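Local coordinates for RagB/SusD domain protein (Flavobacterium johnsoniae, PDB 5J5U) that probably binds chitin chains at the cell surface as a SusD-like lipoprotein of a chitin utilization locus, at residues 216-227 with 331-341. Numbering follows the deposited sequence.
Sequences VFESNDDNCLMH and PFLHVSYSESQ
The ring of Tyr-337 lies between Ser-219 and Gln-341: CA of Ser-219 sits over the centre of one face, 3.6 Å from the ring centroid in a CH-pi contact, while CG of Gln-341 covers the opposite face nearer the rim. At its edge, in plane, the carbonyl O of Phe-217 comes within 3.2 Å of Tyr-337 CE1. CG of Tyr-337 is anti to the backbone N (chi1 175°), which carries the ring out from the first turn of its helix and across the 217-219 backbone. The Phe-217 ring, in turn, meets the 335-336 backbone with its edge, CE2 lying 3.4 Å from Val-335 O, and Asp-222 O lies above one face, toward the rim. Without the tyrosine ring, as with an alanine here, Ser-219 CA and Gln-341 CG would probably face a gap and the 217-219 turn would be freer to shift.

Asn-223 OD1 accepts from Tyr-337 N (2.9 Å), the donor standing above the carbonyl plane. Its ND2 donates to a water that in turn donates to Asn-220 OD1 and accepts from Ser-338 N; Asn-223 thus engages the helix start directly and Asn-220 through the water, while Asn-220 ND2 donates to Ala-367 O on helix 357-371. Ser-336 OG accepts from Glu-339 N in a capping box, with a weak return bond from Ser-336 N to Glu-339 OE1. Farther along, paired bonds join Met-226 and Phe-332, and Leu-225 CD1 packs 3.7 Å from Leu-333 CD1. Helix 178-195 flanks Phe-217 and Val-335. The whole is a short two-stranded antiparallel ribbon, one strand of which, 332-335, leads into a capped helix N-terminus, set within the largely helical SusD fold.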
loop_
_atom_site.group_PDB
_atom_site.type_symbol
_atom_site.label_atom_id
_atom_site.label_comp_id
_atom_site.label_asym_id
_atom_site.label_seq_id
_atom_site.Cartn_x
_atom_site.Cartn_y
_atom_site.Cartn_z
ATOM N N VAL A 216 13.136 12.365 -6.129
ATOM C CA VAL A 216 11.881 11.614 -6.103
ATOM C C VAL A 216 10.807 12.304 -6.939
ATOM O O VAL A 216 11.110 13.208 -7.716
ATOM C CB VAL A 216 11.365 11.396 -4.656
ATOM C CG1 VAL A 216 12.328 10.502 -3.877
ATOM C CG2 VAL A 216 11.128 12.727 -3.942
ATOM N N PHE A 217 9.558 11.870 -6.787
ATOM C CA PHE A 217 8.444 12.484 -7.502
ATOM C C PHE A 217 8.436 13.989 -7.271
ATOM O O PHE A 217 8.765 14.453 -6.157
ATOM C CB PHE A 217 7.116 11.878 -7.057
ATOM C CG PHE A 217 6.880 10.482 -7.558
ATOM C CD1 PHE A 217 7.630 9.968 -8.600
ATOM C CD2 PHE A 217 5.890 9.687 -6.990
ATOM C CE1 PHE A 217 7.400 8.686 -9.064
ATOM C CE2 PHE A 217 5.659 8.406 -7.451
ATOM C CZ PHE A 217 6.415 7.906 -8.489
ATOM N N GLU A 218 8.093 14.754 -8.309
ATOM C CA GLU A 218 8.093 16.222 -8.171
ATOM C C GLU A 218 6.684 16.809 -8.170
ATOM O O GLU A 218 6.498 17.950 -7.775
ATOM C CB GLU A 218 8.942 16.897 -9.254
ATOM C CG GLU A 218 10.449 16.676 -9.061
ATOM C CD GLU A 218 11.281 17.112 -10.261
ATOM O OE1 GLU A 218 11.287 18.332 -10.554
ATOM O OE2 GLU A 218 11.904 16.241 -10.917
ATOM N N SER A 219 5.701 16.034 -8.626
ATOM C CA SER A 219 4.292 16.405 -8.467
ATOM C C SER A 219 3.414 15.188 -8.707
ATOM O O SER A 219 3.915 14.122 -9.061
ATOM C CB SER A 219 3.880 17.509 -9.438
ATOM O OG SER A 219 3.860 16.997 -10.753
ATOM N N ASN A 220 2.104 15.368 -8.559
ATOM C CA ASN A 220 1.133 14.315 -8.820
ATOM C C ASN A 220 1.182 13.764 -10.247
ATOM O O ASN A 220 0.697 12.659 -10.505
ATOM C CB ASN A 220 -0.271 14.827 -8.510
ATOM C CG ASN A 220 -0.622 14.714 -7.029
ATOM O OD1 ASN A 220 0.230 14.398 -6.191
ATOM N ND2 ASN A 220 -1.882 14.968 -6.704
ATOM N N ASP A 221 1.755 14.534 -11.176
ATOM C CA ASP A 221 1.919 14.095 -12.568
ATOM C C ASP A 221 2.829 12.889 -12.696
ATOM O O ASP A 221 2.752 12.139 -13.669
ATOM C CB ASP A 221 2.481 15.221 -13.427
ATOM C CG ASP A 221 1.507 16.349 -13.611
ATOM O OD1 ASP A 221 0.313 16.143 -13.308
ATOM O OD2 ASP A 221 1.938 17.440 -14.043
ATOM N N ASP A 222 3.702 12.725 -11.712
ATOM C CA ASP A 222 4.686 11.663 -11.719
ATOM C C ASP A 222 4.198 10.369 -11.062
ATOM O O ASP A 222 4.879 9.348 -11.138
ATOM C CB ASP A 222 5.948 12.150 -11.009
ATOM C CG ASP A 222 6.638 13.267 -11.763
ATOM O OD1 ASP A 222 6.492 13.304 -13.005
ATOM O OD2 ASP A 222 7.335 14.091 -11.127
ATOM N N ASN A 223 3.034 10.424 -10.411
ATOM C CA ASN A 223 2.433 9.258 -9.748
ATOM C C ASN A 223 2.434 7.996 -10.594
ATOM O O ASN A 223 2.229 8.053 -11.799
ATOM C CB ASN A 223 1.000 9.556 -9.328
ATOM C CG ASN A 223 0.930 10.460 -8.150
ATOM O OD1 ASN A 223 1.952 10.964 -7.704
ATOM N ND2 ASN A 223 -0.274 10.672 -7.620
ATOM N N CYS A 224 2.668 6.857 -9.948
ATOM C CA CYS A 224 2.610 5.576 -10.630
ATOM C C CYS A 224 1.183 5.011 -10.628
ATOM O O CYS A 224 0.669 4.588 -9.591
ATOM C CB CYS A 224 3.578 4.595 -9.983
ATOM S SG CYS A 224 3.770 3.126 -10.920
ATOM N N LEU A 225 0.560 5.028 -11.802
ATOM C CA LEU A 225 -0.847 4.663 -12.008
ATOM C C LEU A 225 -1.013 3.599 -13.045
ATOM O O LEU A 225 -0.278 3.568 -14.026
ATOM C CB LEU A 225 -1.670 5.866 -12.493
ATOM C CG LEU A 225 -2.254 6.927 -11.583
ATOM C CD1 LEU A 225 -2.863 6.307 -10.341
ATOM C CD2 LEU A 225 -1.184 7.951 -11.276
ATOM N N MET A 226 -2.005 2.745 -12.851
ATOM C CA MET A 226 -2.543 1.961 -13.942
ATOM C C MET A 226 -3.942 2.482 -14.265
ATOM O O MET A 226 -4.814 2.515 -13.388
ATOM C CB MET A 226 -2.628 0.484 -13.604
ATOM C CG MET A 226 -3.319 -0.289 -14.700
ATOM S SD MET A 226 -2.355 -0.163 -16.230
ATOM C CE MET A 226 -1.122 -1.440 -15.897
ATOM N N HIS A 227 -4.134 2.934 -15.500
ATOM C CA HIS A 227 -5.454 3.279 -16.000
ATOM C C HIS A 227 -6.069 2.014 -16.574
ATOM O O HIS A 227 -5.441 1.328 -17.380
ATOM C CB HIS A 227 -5.384 4.393 -17.041
ATOM C CG HIS A 227 -4.813 5.661 -16.501
ATOM N ND1 HIS A 227 -5.581 6.605 -15.861
ATOM C CD2 HIS A 227 -3.544 6.132 -16.494
ATOM C CE1 HIS A 227 -4.812 7.615 -15.493
ATOM N NE2 HIS A 227 -3.572 7.352 -15.867
ATOM N N PRO A 331 -8.942 3.938 -11.709
ATOM C CA PRO A 331 -7.490 3.767 -11.790
ATOM C C PRO A 331 -6.898 3.247 -10.480
ATOM O O PRO A 331 -7.480 3.468 -9.417
ATOM C CB PRO A 331 -6.991 5.176 -12.095
ATOM C CG PRO A 331 -8.091 6.079 -11.587
ATOM C CD PRO A 331 -9.358 5.345 -11.831
ATOM N N PHE A 332 -5.747 2.593 -10.550
ATOM C CA PHE A 332 -5.085 2.111 -9.342
ATOM C C PHE A 332 -3.736 2.802 -9.143
ATOM O O PHE A 332 -2.870 2.739 -10.008
ATOM C CB PHE A 332 -4.890 0.599 -9.395
ATOM C CG PHE A 332 -4.451 0.004 -8.098
ATOM C CD1 PHE A 332 -3.100 -0.047 -7.759
ATOM C CD2 PHE A 332 -5.385 -0.522 -7.210
ATOM C CE1 PHE A 332 -2.687 -0.601 -6.543
ATOM C CE2 PHE A 332 -4.971 -1.093 -5.993
ATOM C CZ PHE A 332 -3.624 -1.134 -5.662
ATOM N N LEU A 333 -3.583 3.445 -7.987
ATOM C CA LEU A 333 -2.380 4.173 -7.595
ATOM C C LEU A 333 -1.374 3.302 -6.817
ATOM O O LEU A 333 -1.678 2.842 -5.717
ATOM C CB LEU A 333 -2.778 5.390 -6.740
ATOM C CG LEU A 333 -1.666 6.295 -6.197
ATOM C CD1 LEU A 333 -0.881 6.913 -7.326
ATOM C CD2 LEU A 333 -2.220 7.379 -5.276
ATOM N N HIS A 334 -0.172 3.120 -7.363
ATOM C CA HIS A 334 0.872 2.312 -6.716
ATOM C C HIS A 334 1.823 3.093 -5.797
ATOM O O HIS A 334 2.080 2.685 -4.661
ATOM C CB HIS A 334 1.711 1.593 -7.772
ATOM C CG HIS A 334 0.986 0.484 -8.462
ATOM N ND1 HIS A 334 0.658 -0.695 -7.829
ATOM C CD2 HIS A 334 0.530 0.371 -9.731
ATOM C CE1 HIS A 334 0.031 -1.487 -8.678
ATOM N NE2 HIS A 334 -0.063 -0.863 -9.839
ATOM N N VAL A 335 2.392 4.175 -6.321
ATOM C CA VAL A 335 3.322 5.023 -5.583
ATOM C C VAL A 335 2.981 6.479 -5.866
ATOM O O VAL A 335 2.649 6.830 -7.000
ATOM C CB VAL A 335 4.796 4.749 -5.957
ATOM C CG1 VAL A 335 5.709 5.344 -4.908
ATOM C CG2 VAL A 335 5.069 3.225 -6.155
ATOM N N SER A 336 3.082 7.337 -4.858
ATOM C CA SER A 336 2.510 8.663 -4.999
ATOM C C SER A 336 3.457 9.785 -4.606
ATOM O O SER A 336 4.441 9.566 -3.890
ATOM C CB SER A 336 1.235 8.766 -4.165
ATOM O OG SER A 336 1.540 8.818 -2.786
ATOM N N TYR A 337 3.148 10.985 -5.094
ATOM C CA TYR A 337 3.901 12.185 -4.740
ATOM C C TYR A 337 3.606 12.568 -3.291
ATOM O O TYR A 337 4.499 12.965 -2.520
ATOM C CB TYR A 337 3.546 13.340 -5.684
ATOM C CG TYR A 337 4.192 14.656 -5.296
ATOM C CD1 TYR A 337 5.571 14.798 -5.311
ATOM C CD2 TYR A 337 3.428 15.751 -4.925
ATOM C CE1 TYR A 337 6.173 15.982 -4.962
ATOM C CE2 TYR A 337 4.027 16.955 -4.573
ATOM C CZ TYR A 337 5.404 17.057 -4.596
ATOM O OH TYR A 337 6.026 18.232 -4.248
ATOM N N SER A 338 2.342 12.408 -2.916
ATOM C CA SER A 338 1.923 12.630 -1.542
ATOM C C SER A 338 2.773 11.782 -0.600
ATOM O O SER A 338 3.329 12.287 0.379
ATOM C CB SER A 338 0.436 12.307 -1.370
ATOM O OG SER A 338 0.064 12.341 0.001
ATOM N N GLU A 339 2.885 10.493 -0.912
ATOM C CA GLU A 339 3.718 9.587 -0.118
ATOM C C GLU A 339 5.167 10.080 0.004
ATOM O O GLU A 339 5.696 10.143 1.101
ATOM C CB GLU A 339 3.695 8.171 -0.717
ATOM C CG GLU A 339 4.900 7.334 -0.345
ATOM C CD GLU A 339 4.849 5.941 -0.935
ATOM O OE1 GLU A 339 4.113 5.758 -1.932
ATOM O OE2 GLU A 339 5.558 5.042 -0.410
ATOM N N SER A 340 5.797 10.425 -1.118
ATOM C CA SER A 340 7.204 10.836 -1.105
ATOM C C SER A 340 7.390 12.062 -0.229
ATOM O O SER A 340 8.366 12.156 0.515
ATOM C CB SER A 340 7.725 11.118 -2.523
ATOM O OG SER A 340 7.100 12.249 -3.111
ATOM N N GLN A 341 6.438 12.990 -0.293
ATOM C CA GLN A 341 6.555 14.208 0.506
ATOM C C GLN A 341 6.338 13.928 1.990
ATOM O O GLN A 341 6.985 14.533 2.845
ATOM C CB GLN A 341 5.563 15.275 0.020
ATOM C CG GLN A 341 5.831 15.774 -1.393
ATOM C CD GLN A 341 7.294 16.130 -1.595
ATOM O OE1 GLN A 341 7.746 17.181 -1.153
ATOM N NE2 GLN A 341 8.038 15.253 -2.265
HETATM O O HOH W 1 0.037 11.818 -4.848
#